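AT27789p (Drosophila melanogaster, PDB 5UZM) probably binds RNA, mRNA included, as the fly hnRNP F/H homologue Glorund, of which this chain is the second quasi-RNA recognition motif (qRRM2). Local coordinates at residues Q24-F29 with E39-V44; F9-R14 with Q67-N72; E54-F59 with F84-A89. One frame throughout, in Å; residues are numbered along the deposited sequence. Where two conformers were deposited one is given.

Contact 1 of 3, residues Q24-F29 with E39-V44; sequences QIEEFF and EGILFV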
ATOM      1  N   GLN A  24      -5.135  -9.623  -0.056  1.00 12.85           N
ATOM      2  CA  GLN A  24      -4.563  -9.502   1.280  1.00 11.79           C
ATOM      3  C   GLN A  24      -4.389  -8.040   1.679  1.00 12.48           C
ATOM      4  O   GLN A  24      -4.545  -7.697   2.866  1.00 10.69           O
ATOM      5  CB  GLN A  24      -3.229 -10.222   1.315  1.00 16.20           C
ATOM      6  CG  GLN A  24      -3.401 -11.745   1.321  1.00 16.99           C
ATOM      7  CD  GLN A  24      -2.062 -12.422   1.320  1.00 25.95           C
ATOM      8  OE1 GLN A  24      -1.272 -12.216   0.419  1.00 28.73           O
ATOM      9  NE2 GLN A  24      -1.763 -13.159   2.374  1.00 28.95           N
ATOM     10  N   ILE A  25      -4.030  -7.189   0.727  1.00 10.01           N
ATOM     11  CA  ILE A  25      -3.932  -5.747   1.015  1.00  8.02           C
ATOM     12  C   ILE A  25      -5.314  -5.197   1.353  1.00 13.42           C
ATOM     13  O   ILE A  25      -5.473  -4.409   2.287  1.00 11.77           O
ATOM     14  CB  ILE A  25      -3.317  -4.974  -0.169  1.00  9.92           C
ATOM     15  CG1 ILE A  25      -1.937  -5.539  -0.507  1.00 17.47           C
ATOM     16  CG2 ILE A  25      -3.290  -3.455   0.123  1.00 13.45           C
ATOM     17  CD1 ILE A  25      -1.055  -5.510   0.616  1.00 18.40           C
ATOM     18  N   GLU A  26      -6.315  -5.534   0.541  1.00 11.50           N
ATOM     19  CA  GLU A  26      -7.683  -5.075   0.798  1.00 14.12           C
ATOM     20  C   GLU A  26      -8.149  -5.492   2.189  1.00 14.49           C
ATOM     21  O   GLU A  26      -8.724  -4.671   2.933  1.00 16.22           O
ATOM     22  CB  GLU A  26      -8.612  -5.624  -0.285  1.00 14.07           C
ATOM     23  CG  GLU A  26      -8.332  -4.996  -1.697  1.00 17.78           C
ATOM     24  CD  GLU A  26      -8.759  -5.893  -2.904  1.00 20.82           C
ATOM     25  OE1 GLU A  26      -9.259  -7.007  -2.689  1.00 23.02           O
ATOM     26  OE2 GLU A  26      -8.576  -5.495  -4.085  1.00 21.60           O
ATOM     27  N   GLU A  27      -7.842  -6.734   2.575  1.00 10.77           N
ATOM     28  CA  GLU A  27      -8.189  -7.241   3.915  1.00 10.55           C
ATOM     29  C   GLU A  27      -7.415  -6.506   5.021  1.00 11.86           C
ATOM     30  O   GLU A  27      -7.989  -6.149   6.055  1.00 12.83           O
ATOM     31  CB  GLU A  27      -7.943  -8.745   3.983  1.00 17.47           C
ATOM     32  CG  GLU A  27      -8.144  -9.291   5.358  1.00 39.16           C
ATOM     33  CD  GLU A  27      -7.866 -10.773   5.449  1.00 59.17           C
ATOM     34  OE1 GLU A  27      -7.352 -11.221   6.510  1.00 40.97           O
ATOM     35  OE2 GLU A  27      -8.185 -11.477   4.466  1.00 47.19           O
ATOM     36  N   PHE A  28      -6.128  -6.264   4.814  1.00 11.76           N
ATOM     37  CA  PHE A  28      -5.337  -5.532   5.798  1.00 10.01           C
ATOM     38  C   PHE A  28      -5.911  -4.146   6.040  1.00 10.60           C
ATOM     39  O   PHE A  28      -5.893  -3.659   7.175  1.00 11.22           O
ATOM     40  CB  PHE A  28      -3.906  -5.443   5.277  1.00 10.15           C
ATOM     41  CG  PHE A  28      -2.949  -4.817   6.194  1.00 11.02           C
ATOM     42  CD1 PHE A  28      -2.397  -5.529   7.244  1.00 12.09           C
ATOM     43  CD2 PHE A  28      -2.591  -3.479   6.029  1.00 13.48           C
ATOM     44  CE1 PHE A  28      -1.497  -4.909   8.100  1.00 11.01           C
ATOM     45  CE2 PHE A  28      -1.674  -2.887   6.876  1.00 16.24           C
ATOM     46  CZ  PHE A  28      -1.145  -3.602   7.923  1.00 13.13           C
ATOM     47  N   PHE A  29      -6.440  -3.503   5.005  1.00 11.13           N
ATOM     48  CA  PHE A  29      -7.038  -2.178   5.121  1.00 10.79           C
ATOM     49  C   PHE A  29      -8.565  -2.261   5.139  1.00 13.50           C
ATOM     50  O   PHE A  29      -9.238  -1.339   4.687  1.00 13.39           O
ATOM     51  CB  PHE A  29      -6.512  -1.291   3.977  1.00 12.98           C
ATOM     52  CG  PHE A  29      -5.084  -0.890   4.166  1.00 13.04           C
ATOM     53  CD1 PHE A  29      -4.678  -0.292   5.346  1.00 12.31           C
ATOM     54  CD2 PHE A  29      -4.142  -1.065   3.172  1.00 11.94           C
ATOM     55  CE1 PHE A  29      -3.371   0.076   5.576  1.00 11.71           C
ATOM     56  CE2 PHE A  29      -2.822  -0.643   3.389  1.00 13.19           C
ATOM     57  CZ  PHE A  29      -2.437  -0.047   4.588  1.00 12.23           C
ATOM     58  N   GLU A  39      -4.885   1.872 -10.304  1.00 25.90           N
ATOM     59  CA  GLU A  39      -3.911   2.596  -9.498  1.00 33.49           C
ATOM     60  C   GLU A  39      -4.279   2.647  -8.024  1.00 38.84           C
ATOM     61  O   GLU A  39      -3.701   3.442  -7.276  1.00 36.05           O
ATOM     62  CB  GLU A  39      -3.720   4.014 -10.034  1.00 43.42           C
ATOM     63  CG  GLU A  39      -3.108   4.066 -11.427  1.00 59.67           C
ATOM     64  CD  GLU A  39      -2.285   5.328 -11.645  1.00 77.91           C
ATOM     65  OE1 GLU A  39      -1.070   5.207 -11.916  1.00 76.78           O
ATOM     66  OE2 GLU A  39      -2.848   6.439 -11.522  1.00 74.69           O
ATOM     67  N   GLY A  40      -5.223   1.822  -7.582  1.00 23.43           N
ATOM     68  CA  GLY A  40      -5.518   1.773  -6.164  1.00 19.54           C
ATOM     69  C   GLY A  40      -4.434   1.077  -5.365  1.00 18.49           C
ATOM     70  O   GLY A  40      -4.148   1.463  -4.225  1.00 17.97           O
ATOM     71  N   ILE A  41      -3.893  -0.011  -5.902  1.00 16.58           N
ATOM     72  CA  ILE A  41      -2.879  -0.812  -5.210  1.00 14.93           C
ATOM     73  C   ILE A  41      -1.821  -1.119  -6.254  1.00 18.83           C
ATOM     74  O   ILE A  41      -2.135  -1.729  -7.288  1.00 23.62           O
ATOM     75  CB  ILE A  41      -3.437  -2.135  -4.646  1.00 16.49           C
ATOM     76  CG1 ILE A  41      -4.559  -1.909  -3.607  1.00 17.07           C
ATOM     77  CG2 ILE A  41      -2.283  -3.035  -4.122  1.00 17.44           C
ATOM     78  CD1 ILE A  41      -5.336  -3.202  -3.218  1.00 18.91           C
ATOM     79  N   LEU A  42      -0.577  -0.735  -5.993  1.00 17.09           N
ATOM     80  CA  LEU A  42       0.514  -1.005  -6.932  1.00 22.30           C
ATOM     81  C   LEU A  42       1.674  -1.645  -6.187  1.00 18.98           C
ATOM     82  O   LEU A  42       2.150  -1.098  -5.188  1.00 20.03           O
ATOM     83  CB  LEU A  42       0.963   0.279  -7.635  1.00 21.49           C
ATOM     84  CG  LEU A  42      -0.061   0.822  -8.659  1.00 43.97           C
ATOM     85  CD1 LEU A  42       0.422   2.093  -9.354  1.00 40.76           C
ATOM     86  CD2 LEU A  42      -0.445  -0.232  -9.720  1.00 39.89           C
ATOM     87  N   PHE A  43       2.088  -2.825  -6.637  1.00 17.32           N
ATOM     88  CA  PHE A  43       3.251  -3.492  -6.084  1.00 16.36           C
ATOM     89  C   PHE A  43       4.514  -3.009  -6.781  1.00 20.05           C
ATOM     90  O   PHE A  43       4.553  -2.887  -8.013  1.00 23.18           O
ATOM     91  CB  PHE A  43       3.090  -5.002  -6.193  1.00 15.12           C
ATOM     92  CG  PHE A  43       1.908  -5.527  -5.416  1.00 20.75           C
ATOM     93  CD1 PHE A  43       1.980  -5.637  -4.046  1.00 16.81           C
ATOM     94  CD2 PHE A  43       0.728  -5.893  -6.044  1.00 23.39           C
ATOM     95  CE1 PHE A  43       0.902  -6.059  -3.286  1.00 20.11           C
ATOM     96  CE2 PHE A  43      -0.368  -6.345  -5.287  1.00 23.20           C
ATOM     97  CZ  PHE A  43      -0.263  -6.451  -3.908  1.00 25.14           C
ATOM     98  N   VAL A  44       5.541  -2.711  -5.992  1.00 16.00           N
ATOM     99  CA  VAL A  44       6.802  -2.221  -6.552  1.00 20.82           C
ATOM    100  C   VAL A  44       7.642  -3.397  -7.048  1.00 14.35           C
ATOM    101  O   VAL A  44       7.793  -4.409  -6.368  1.00 16.84           O
ATOM    102  CB  VAL A  44       7.560  -1.387  -5.502  1.00 21.22           C
ATOM    103  CG1 VAL A  44       8.861  -0.829  -6.084  1.00 21.68           C
ATOM    104  CG2 VAL A  44       6.706  -0.243  -5.017  1.00 21.02           C
TER
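Ile25 overlaps the side chains of Ile41 and Phe43, sending one branch to each. This is the layer between the first helix of the RNA recognition motif fold, 22-28, and strand 41-45, which forms one edge of the antiparallel sheet. The helix segment lies across the strand rather than along it: the axes of 24-28 and 41-44 stay 10.8 Å apart, with 120° between their directions. Only side chains bridge that distance, and no hydrogen bond crosses it.

The two branches of Ile25 have separate jobs. CG2 sits anti to the backbone N and meets Ile41 CD1 at 3.9 Å. CG1, anti to the carbonyl carbon (chi1 -57°), turns the other way and comes within 3.9 Å of Phe43 CZ, approaching the far end of the ring obliquely. In both pairs the side chains run past each other in opposite directions, so their outer parts overlap alongside. On the strand, Ile41 and Phe43 are two residues apart and so lie on the same side, while Leu42 between them is carried to the other face of the sheet. Ile25 also touches Val57, Leu16 and Ile76, which extends the apolar layer beyond the edge strand.

One turn on from Ile25, the Phe29 N to Ile25 O bond of 3.0 Å closes the helix segment, and Phe29 then leaves helical geometry, its ring packing edge-to-face with Phe59.

Toward solvent the layer is finished by Glu26. Its chain crosses Ile41 at about a right angle, and its aliphatic part does the touching: Glu26 CG lies 3.8 Å from Ile41 CD1.

Contact 2 of 3, residues F9-R14 with Q67-N72; sequences FVVKLR and QALGRN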
ATOM      1  N   PHE A   9      -3.114  11.315  -0.400  1.00 29.15           N
ATOM      2  CA  PHE A   9      -3.962  10.193   0.026  1.00 26.82           C
ATOM      3  C   PHE A   9      -3.332   8.876  -0.400  1.00 23.48           C
ATOM      4  O   PHE A   9      -3.995   8.026  -1.000  1.00 22.71           O
ATOM      5  CB  PHE A   9      -5.373  10.235  -0.574  1.00 28.76           C
ATOM      6  CG  PHE A   9      -6.146  11.481  -0.271  1.00 29.92           C
ATOM      7  CD1 PHE A   9      -5.671  12.397   0.639  1.00 25.57           C
ATOM      8  CD2 PHE A   9      -7.355  11.722  -0.913  1.00 34.99           C
ATOM      9  CE1 PHE A   9      -6.365  13.584   0.895  1.00 33.70           C
ATOM     10  CE2 PHE A   9      -8.078  12.899  -0.654  1.00 23.25           C
ATOM     11  CZ  PHE A   9      -7.553  13.826   0.264  1.00 24.16           C
ATOM     12  N   VAL A  10      -2.047   8.730  -0.139  1.00 23.64           N
ATOM     13  CA  VAL A  10      -1.268   7.576  -0.579  1.00 21.71           C
ATOM     14  C   VAL A  10      -0.365   7.154   0.568  1.00 17.65           C
ATOM     15  O   VAL A  10       0.219   7.994   1.248  1.00 18.70           O
ATOM     16  CB  VAL A  10      -0.420   7.888  -1.825  1.00 28.08           C
ATOM     17  CG1 VAL A  10       0.360   6.633  -2.271  1.00 20.11           C
ATOM     18  CG2 VAL A  10      -1.306   8.422  -2.946  1.00 22.93           C
ATOM     19  N   VAL A  11      -0.238   5.838   0.794  1.00 14.84           N
ATOM     20  CA  VAL A  11       0.752   5.330   1.730  1.00 13.35           C
ATOM     21  C   VAL A  11       1.669   4.366   0.974  1.00 13.99           C
ATOM     22  O   VAL A  11       1.303   3.834  -0.081  1.00 16.09           O
ATOM     23  CB  VAL A  11       0.122   4.619   2.940  1.00 16.49           C
ATOM     24  CG1 VAL A  11      -0.880   5.518   3.683  1.00 19.18           C
ATOM     25  CG2 VAL A  11      -0.533   3.305   2.508  1.00 15.40           C
ATOM     26  N   LYS A  12       2.872   4.159   1.505  1.00 12.35           N
ATOM     27  CA  LYS A  12       3.817   3.171   1.012  1.00 13.38           C
ATOM     28  C   LYS A  12       3.946   2.061   2.042  1.00 15.18           C
ATOM     29  O   LYS A  12       4.044   2.335   3.237  1.00 14.85           O
ATOM     30  CB  LYS A  12       5.197   3.828   0.771  1.00 16.51           C
ATOM     31  CG  LYS A  12       6.238   2.866   0.208  1.00 18.87           C
ATOM     32  CD  LYS A  12       7.495   3.651  -0.195  1.00 25.13           C
ATOM     33  CE  LYS A  12       8.170   4.311   0.995  1.00 45.54           C
ATOM     34  NZ  LYS A  12       9.398   5.099   0.597  1.00 47.32           N
ATOM     35  N   LEU A  13       3.937   0.804   1.588  1.00 11.19           N
ATOM     36  CA  LEU A  13       4.070  -0.369   2.450  1.00 12.67           C
ATOM     37  C   LEU A  13       5.430  -1.013   2.244  1.00 12.80           C
ATOM     38  O   LEU A  13       5.952  -0.995   1.141  1.00 14.40           O
ATOM     39  CB  LEU A  13       3.002  -1.425   2.135  1.00 13.43           C
ATOM     40  CG  LEU A  13       1.554  -0.961   2.073  1.00 15.89           C
ATOM     41  CD1 LEU A  13       0.631  -2.172   1.831  1.00 15.58           C
ATOM     42  CD2 LEU A  13       1.112  -0.202   3.300  1.00 16.85           C
ATOM     43  N   ARG A  14       6.009  -1.568   3.302  1.00 12.53           N
ATOM     44  CA  ARG A  14       7.247  -2.325   3.227  1.00 12.01           C
ATOM     45  C   ARG A  14       7.133  -3.577   4.090  1.00 13.89           C
ATOM     46  O   ARG A  14       6.408  -3.603   5.105  1.00 13.35           O
ATOM     47  CB  ARG A  14       8.439  -1.447   3.688  1.00 18.67           C
ATOM     48  CG  ARG A  14       9.777  -2.129   3.644  1.00 34.77           C
ATOM     49  CD  ARG A  14      10.843  -1.105   4.047  1.00 39.86           C
ATOM     50  NE  ARG A  14      10.701   0.131   3.273  1.00 28.28           N
ATOM     51  CZ  ARG A  14      11.183   1.311   3.643  1.00 50.17           C
ATOM     52  NH1 ARG A  14      11.842   1.434   4.787  1.00 43.99           N
ATOM     53  NH2 ARG A  14      11.006   2.372   2.869  1.00 55.93           N
ATOM     54  N   GLN A  67      -6.036   6.632   9.139  1.00 17.99           N
ATOM     55  CA  GLN A  67      -6.337   5.341   9.741  1.00 17.32           C
ATOM     56  C   GLN A  67      -5.409   4.252   9.205  1.00 17.98           C
ATOM     57  O   GLN A  67      -5.061   3.329   9.951  1.00 18.18           O
ATOM     58  CB  GLN A  67      -7.784   4.957   9.482  1.00 18.70           C
ATOM     59  CG  GLN A  67      -8.819   5.874  10.176  1.00 19.05           C
ATOM     60  CD  GLN A  67     -10.214   5.449   9.861  1.00 31.13           C
ATOM     61  OE1 GLN A  67     -11.007   6.206   9.305  1.00 47.52           O
ATOM     62  NE2 GLN A  67     -10.519   4.208  10.181  1.00 24.10           N
ATOM     63  N   ALA A  68      -4.996   4.344   7.936  1.00 17.14           N
ATOM     64  CA  ALA A  68      -4.057   3.342   7.413  1.00 12.53           C
ATOM     65  C   ALA A  68      -2.734   3.448   8.127  1.00 15.31           C
ATOM     66  O   ALA A  68      -2.139   2.447   8.520  1.00 15.61           O
ATOM     67  CB  ALA A  68      -3.849   3.532   5.920  1.00 13.03           C
ATOM     68  N   LEU A  69      -2.248   4.676   8.320  1.00 16.15           N
ATOM     69  CA  LEU A  69      -1.000   4.839   9.050  1.00 15.05           C
ATOM     70  C   LEU A  69      -1.091   4.298  10.468  1.00 16.74           C
ATOM     71  O   LEU A  69      -0.093   3.818  11.021  1.00 21.55           O
ATOM     72  CB  LEU A  69      -0.608   6.323   9.054  1.00 20.23           C
ATOM     73  CG  LEU A  69      -0.190   6.741   7.660  1.00 25.50           C
ATOM     74  CD1 LEU A  69      -0.480   8.225   7.487  1.00 44.44           C
ATOM     75  CD2 LEU A  69       1.270   6.463   7.507  1.00 25.39           C
ATOM     76  N   GLY A  70      -2.278   4.348  11.068  1.00 19.19           N
ATOM     77  CA  GLY A  70      -2.424   3.776  12.388  1.00 21.40           C
ATOM     78  C   GLY A  70      -2.318   2.264  12.428  1.00 20.08           C
ATOM     79  O   GLY A  70      -2.215   1.701  13.519  1.00 20.91           O
ATOM     80  N   ARG A  71      -2.293   1.604  11.274  1.00 17.17           N
ATOM     81  CA  ARG A  71      -2.110   0.151  11.234  1.00 15.08           C
ATOM     82  C   ARG A  71      -0.649  -0.256  11.036  1.00 13.92           C
ATOM     83  O   ARG A  71      -0.371  -1.438  10.812  1.00 13.16           O
ATOM     84  CB  ARG A  71      -2.988  -0.447  10.148  1.00 12.29           C
ATOM     85  CG  ARG A  71      -4.470  -0.210  10.495  1.00 15.04           C
ATOM     86  CD  ARG A  71      -5.412  -0.859   9.549  1.00 13.47           C
ATOM     87  NE  ARG A  71      -6.751  -0.330   9.836  1.00 13.36           N
ATOM     88  CZ  ARG A  71      -7.863  -0.736   9.251  1.00 12.89           C
ATOM     89  NH1 ARG A  71      -7.837  -1.738   8.373  1.00 13.82           N
ATOM     90  NH2 ARG A  71      -9.041  -0.166   9.548  1.00 15.62           N
ATOM     91  N   ASN A  72       0.270   0.690  11.190  1.00 14.50           N
ATOM     92  CA  ASN A  72       1.699   0.432  11.098  1.00 14.38           C
ATOM     93  C   ASN A  72       2.102  -0.705  12.025  1.00 15.09           C
ATOM     94  O   ASN A  72       1.682  -0.763  13.192  1.00 17.07           O
ATOM     95  CB  ASN A  72       2.473   1.709  11.447  1.00 20.01           C
ATOM     96  CG  ASN A  72       3.950   1.537  11.306  1.00 21.07           C
ATOM     97  OD1 ASN A  72       4.421   1.047  10.302  1.00 17.05           O
ATOM     98  ND2 ASN A  72       4.704   1.874  12.348  1.00 25.57           N
TER
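Strand 10-14 passes over the late part of helix 62-69, bringing the CA atoms of Val11 and Leu69 to 7.5 Å, and a type I beta turn from Leu69 to Asn72 takes the chain onward. In the RNA recognition motif fold this is the central strand of the sheet resting on the second helix. The strand has neighbours in both directions, 54-58 and 79-85, and its alternating side chains sort themselves between two faces. Val11 and Leu13 belong to the helix-covered face; Lys12 belongs to the other, where its NZ forms a salt bridge with Glu90 of the C-terminal helix.

A single methyl group carries the contact. Val11 CG1 is set anti to the carbonyl carbon (chi1 -55°) and settles over two consecutive helix residues. Ala68 CB points toward the strand and lies 4.2 Å from Val11 CG1. Leu69 meets the same methyl with its branch point: Leu69 CG is its nearest atom, 4.2 Å from Val11 CG1, with the two CD methyls a little farther off. The touch is light and purely apolar, burying 93 Å² in all.

Val11 also touches Ile83, Phe59 and Thr65, and Ala68 is touched by Phe29 and Phe59, so this face of the strand lies in the hydrophobic core.

The type I turn is closed by Asn72 N to Leu69 O at 3.2 Å, with Arg71 N to Ala68 O at 2.9 Å just before it. Arg71 NH1 is hydrogen-bonded to the carbonyl oxygens of Phe28 and Ser30, and the turn ends with Asn72 OD1 accepting a hydrogen bond from the backbone N of Ile83.

Contact 3 of 3, residues E54-F59 with F84-A89; sequences EAFVQF and FRSSIA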
ATOM      1  N   GLU A  54       7.621  -3.966  -1.436  1.00 17.10           N
ATOM      2  CA  GLU A  54       7.006  -2.669  -1.225  1.00 15.72           C
ATOM      3  C   GLU A  54       5.755  -2.537  -2.085  1.00 17.07           C
ATOM      4  O   GLU A  54       5.603  -3.213  -3.107  1.00 16.53           O
ATOM      5  CB  GLU A  54       7.977  -1.542  -1.538  1.00 19.72           C
ATOM      6  CG  GLU A  54       9.260  -1.584  -0.669  1.00 28.00           C
ATOM      7  CD  GLU A  54      10.350  -0.604  -1.141  1.00 41.04           C
ATOM      8  OE1 GLU A  54      10.837   0.186  -0.297  1.00 43.49           O
ATOM      9  OE2 GLU A  54      10.718  -0.629  -2.353  1.00 49.10           O
ATOM     10  N   ALA A  55       4.853  -1.652  -1.664  1.00 13.43           N
ATOM     11  CA  ALA A  55       3.650  -1.387  -2.447  1.00 13.14           C
ATOM     12  C   ALA A  55       3.199   0.026  -2.153  1.00 15.42           C
ATOM     13  O   ALA A  55       3.598   0.603  -1.154  1.00 15.70           O
ATOM     14  CB  ALA A  55       2.518  -2.362  -2.127  1.00 15.03           C
ATOM     15  N   PHE A  56       2.326   0.564  -3.004  1.00 13.26           N
ATOM     16  CA  PHE A  56       1.676   1.844  -2.738  1.00 11.87           C
ATOM     17  C   PHE A  56       0.178   1.601  -2.730  1.00 17.21           C
ATOM     18  O   PHE A  56      -0.307   0.778  -3.508  1.00 13.98           O
ATOM     19  CB  PHE A  56       1.997   2.888  -3.793  1.00 15.12           C
ATOM     20  CG  PHE A  56       3.391   3.403  -3.712  1.00 15.04           C
ATOM     21  CD1 PHE A  56       4.405   2.715  -4.325  1.00 17.35           C
ATOM     22  CD2 PHE A  56       3.684   4.547  -2.997  1.00 16.25           C
ATOM     23  CE1 PHE A  56       5.720   3.175  -4.254  1.00 18.24           C
ATOM     24  CE2 PHE A  56       4.993   4.994  -2.913  1.00 17.19           C
ATOM     25  CZ  PHE A  56       5.994   4.325  -3.548  1.00 17.18           C
ATOM     26  N   VAL A  57      -0.544   2.270  -1.840  1.00 12.94           N
ATOM     27  CA  VAL A  57      -1.999   2.151  -1.764  1.00 11.87           C
ATOM     28  C   VAL A  57      -2.578   3.560  -1.729  1.00 14.72           C
ATOM     29  O   VAL A  57      -2.120   4.401  -0.949  1.00 15.10           O
ATOM     30  CB  VAL A  57      -2.441   1.322  -0.533  1.00 14.17           C
ATOM     31  CG1 VAL A  57      -3.975   1.260  -0.436  1.00 16.97           C
ATOM     32  CG2 VAL A  57      -1.814  -0.098  -0.605  1.00 14.64           C
ATOM     33  N   GLN A  58      -3.568   3.800  -2.579  1.00 13.79           N
ATOM     34  CA  GLN A  58      -4.248   5.085  -2.719  0.51 15.44           C
ATOM     35  C   GLN A  58      -5.636   4.978  -2.117  1.00 15.49           C
ATOM     36  O   GLN A  58      -6.388   4.090  -2.512  1.00 18.23           O
ATOM     37  CB  GLN A  58      -4.415   5.449  -4.189  0.51 20.32           C
ATOM     38  CG  GLN A  58      -3.166   5.617  -4.933  0.51 15.62           C
ATOM     39  CD  GLN A  58      -3.387   6.351  -6.238  0.51 38.99           C
ATOM     40  OE1 GLN A  58      -2.850   5.977  -7.281  0.51 34.28           O
ATOM     41  NE2 GLN A  58      -4.192   7.406  -6.186  0.51 22.98           N
ATOM     42  N   PHE A  59      -5.988   5.911  -1.233  1.00 16.33           N
ATOM     43  CA  PHE A  59      -7.297   5.961  -0.592  1.00 17.32           C
ATOM     44  C   PHE A  59      -8.144   7.106  -1.140  1.00 23.95           C
ATOM     45  O   PHE A  59      -7.656   8.023  -1.798  1.00 27.16           O
ATOM     46  CB  PHE A  59      -7.141   6.118   0.920  1.00 17.66           C
ATOM     47  CG  PHE A  59      -6.386   4.983   1.558  1.00 16.20           C
ATOM     48  CD1 PHE A  59      -7.052   3.801   1.886  1.00 15.79           C
ATOM     49  CD2 PHE A  59      -5.030   5.075   1.800  1.00 16.46           C
ATOM     50  CE1 PHE A  59      -6.351   2.735   2.444  1.00 16.19           C
ATOM     51  CE2 PHE A  59      -4.314   3.998   2.378  1.00 18.42           C
ATOM     52  CZ  PHE A  59      -4.985   2.826   2.679  1.00 19.69           C
ATOM     53  N   PHE A  84       4.202   4.007   5.591  1.00 16.61           N
ATOM     54  CA  PHE A  84       4.716   5.379   5.581  1.00 17.21           C
ATOM     55  C   PHE A  84       3.815   6.307   4.786  1.00 17.80           C
ATOM     56  O   PHE A  84       3.257   5.918   3.759  1.00 17.16           O
ATOM     57  CB  PHE A  84       6.118   5.456   4.925  1.00 20.74           C
ATOM     58  CG  PHE A  84       7.084   4.468   5.449  1.00 19.70           C
ATOM     59  CD1 PHE A  84       7.883   4.774   6.545  1.00 26.12           C
ATOM     60  CD2 PHE A  84       7.194   3.193   4.880  1.00 19.69           C
ATOM     61  CE1 PHE A  84       8.780   3.837   7.054  1.00 29.18           C
ATOM     62  CE2 PHE A  84       8.096   2.266   5.384  1.00 29.88           C
ATOM     63  CZ  PHE A  84       8.892   2.588   6.468  1.00 22.58           C
ATOM     64  N   ARG A  85       3.759   7.581   5.210  1.00 18.59           N
ATOM     65  CA  ARG A  85       3.073   8.597   4.424  0.53 21.85           C
ATOM     66  C   ARG A  85       3.794   8.804   3.099  1.00 17.36           C
ATOM     67  O   ARG A  85       5.023   8.747   3.031  1.00 20.99           O
ATOM     68  CB  ARG A  85       3.010   9.922   5.191  0.53 26.17           C
ATOM     69  CG  ARG A  85       2.854   9.781   6.705  0.53 33.33           C
ATOM     70  CD  ARG A  85       2.649  11.161   7.337  0.53 36.00           C
ATOM     71  NE  ARG A  85       1.430  11.752   6.808  0.53 28.09           N
ATOM     72  CZ  ARG A  85       0.264  11.745   7.441  0.53 33.23           C
ATOM     73  NH1 ARG A  85       0.165  11.208   8.649  0.53 42.82           N
ATOM     74  NH2 ARG A  85      -0.804  12.284   6.869  0.53 43.16           N
ATOM     75  N   SER A  86       3.019   9.035   2.046  1.00 19.46           N
ATOM     76  CA  SER A  86       3.562   9.120   0.710  1.00 19.58           C
ATOM     77  C   SER A  86       2.816  10.170  -0.097  1.00 23.08           C
ATOM     78  O   SER A  86       2.236  11.108   0.473  1.00 27.26           O
ATOM     79  CB  SER A  86       3.494   7.743   0.030  1.00 18.17           C
ATOM     80  OG  SER A  86       4.242   7.754  -1.159  1.00 26.14           O
ATOM     81  N   SER A  87       2.820  10.004  -1.413  1.00 21.29           N
ATOM     82  CA  SER A  87       2.268  10.986  -2.344  1.00 21.46           C
ATOM     83  C   SER A  87       2.046  10.326  -3.691  1.00 24.94           C
ATOM     84  O   SER A  87       2.670   9.319  -4.019  1.00 27.50           O
ATOM     85  CB  SER A  87       3.210  12.182  -2.516  1.00 29.79           C
ATOM     86  OG  SER A  87       4.408  11.740  -3.139  1.00 25.97           O
ATOM     87  N   ILE A  88       1.163  10.933  -4.491  1.00 22.47           N
ATOM     88  CA  ILE A  88       0.897  10.427  -5.827  1.00 20.13           C
ATOM     89  C   ILE A  88       2.170  10.443  -6.664  1.00 23.11           C
ATOM     90  O   ILE A  88       2.458   9.490  -7.390  1.00 29.79           O
ATOM     91  CB  ILE A  88      -0.215  11.257  -6.499  1.00 34.72           C
ATOM     92  CG1 ILE A  88      -1.496  11.221  -5.666  1.00 45.68           C
ATOM     93  CG2 ILE A  88      -0.479  10.756  -7.907  1.00 40.13           C
ATOM     94  CD1 ILE A  88      -2.332  10.018  -5.889  1.00 40.77           C
ATOM     95  N   ALA A  89       2.954  11.530  -6.572  1.00 24.66           N
ATOM     96  CA  ALA A  89       4.180  11.615  -7.371  1.00 32.88           C
ATOM     97  C   ALA A  89       5.158  10.499  -7.012  1.00 24.22           C
ATOM     98  O   ALA A  89       5.801   9.925  -7.892  1.00 30.50           O
ATOM     99  CB  ALA A  89       4.843  12.984  -7.195  1.00 32.04           C
TER
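This is a side-chain contact over one face of the sheet, between strand 54-58 and the linker that carries the chain from strand 79-85 into the C-terminal helix 88-94. The two segments are not strand neighbours: strand 10-14 runs between them in the sheet, and the CA atoms of Phe56 and Ser86 are 8.3 Å apart. Near Phe56 the contact is between a ring edge and a hydroxyl. With chi1 at -169°, Ser86 swings OG away from the backbone N and brings it to the edge of the Phe56 ring near the ring plane, 3.4 Å from Phe56 CE2 and 3.7 Å from Phe56 CD2. The oxygen thus faces the C-H rim, not the pi cloud, and its hydrogen bond is made elsewhere, to Glu90 OE2.

In the RNA recognition motif fold, strand 54-58 is the position of the RNP1 sequence, and this sheet face is where canonical members stack RNA bases. Here the C-terminal helix lies across it: Phe56 is touched by Glu90, Met91 and Ala94. In the related quasi-RRMs of hnRNP F, G-tract RNA is held by loops rather than by the sheet face, and a covered face here is consistent with such a mode. Ser87 starts the helix as its N-cap, with OG bonded to the backbone N of Glu90.

Further along, Gln58 and Ile88 cross at about a right angle, though Gln58 is modelled in two conformers and the detail there is less certain. Ile88 also rests on Val10 of the central strand.

The contacts divide between the two faces of one sheet. Contacts 1 and 2 lie on the face covered by helices 22-28 and 62-69. Contact 2 is buried and apolar throughout; contact 1 is apolar apart from an exposed glutamate at its border, which takes part through its aliphatic portion. They meet where Phe29 CE1 packs on Ala68 CB at 3.5 Å. Contact 3 lies on the other face, under the C-terminal helix, and is more polar, with a serine hydroxyl at a ring edge. Backbone hydrogen bonds between neighbouring strands connect the contacts: Leu42 O with Phe56 N joins contacts 1 and 3, and Leu13 N with Ala55 O joins contacts 2 and 3.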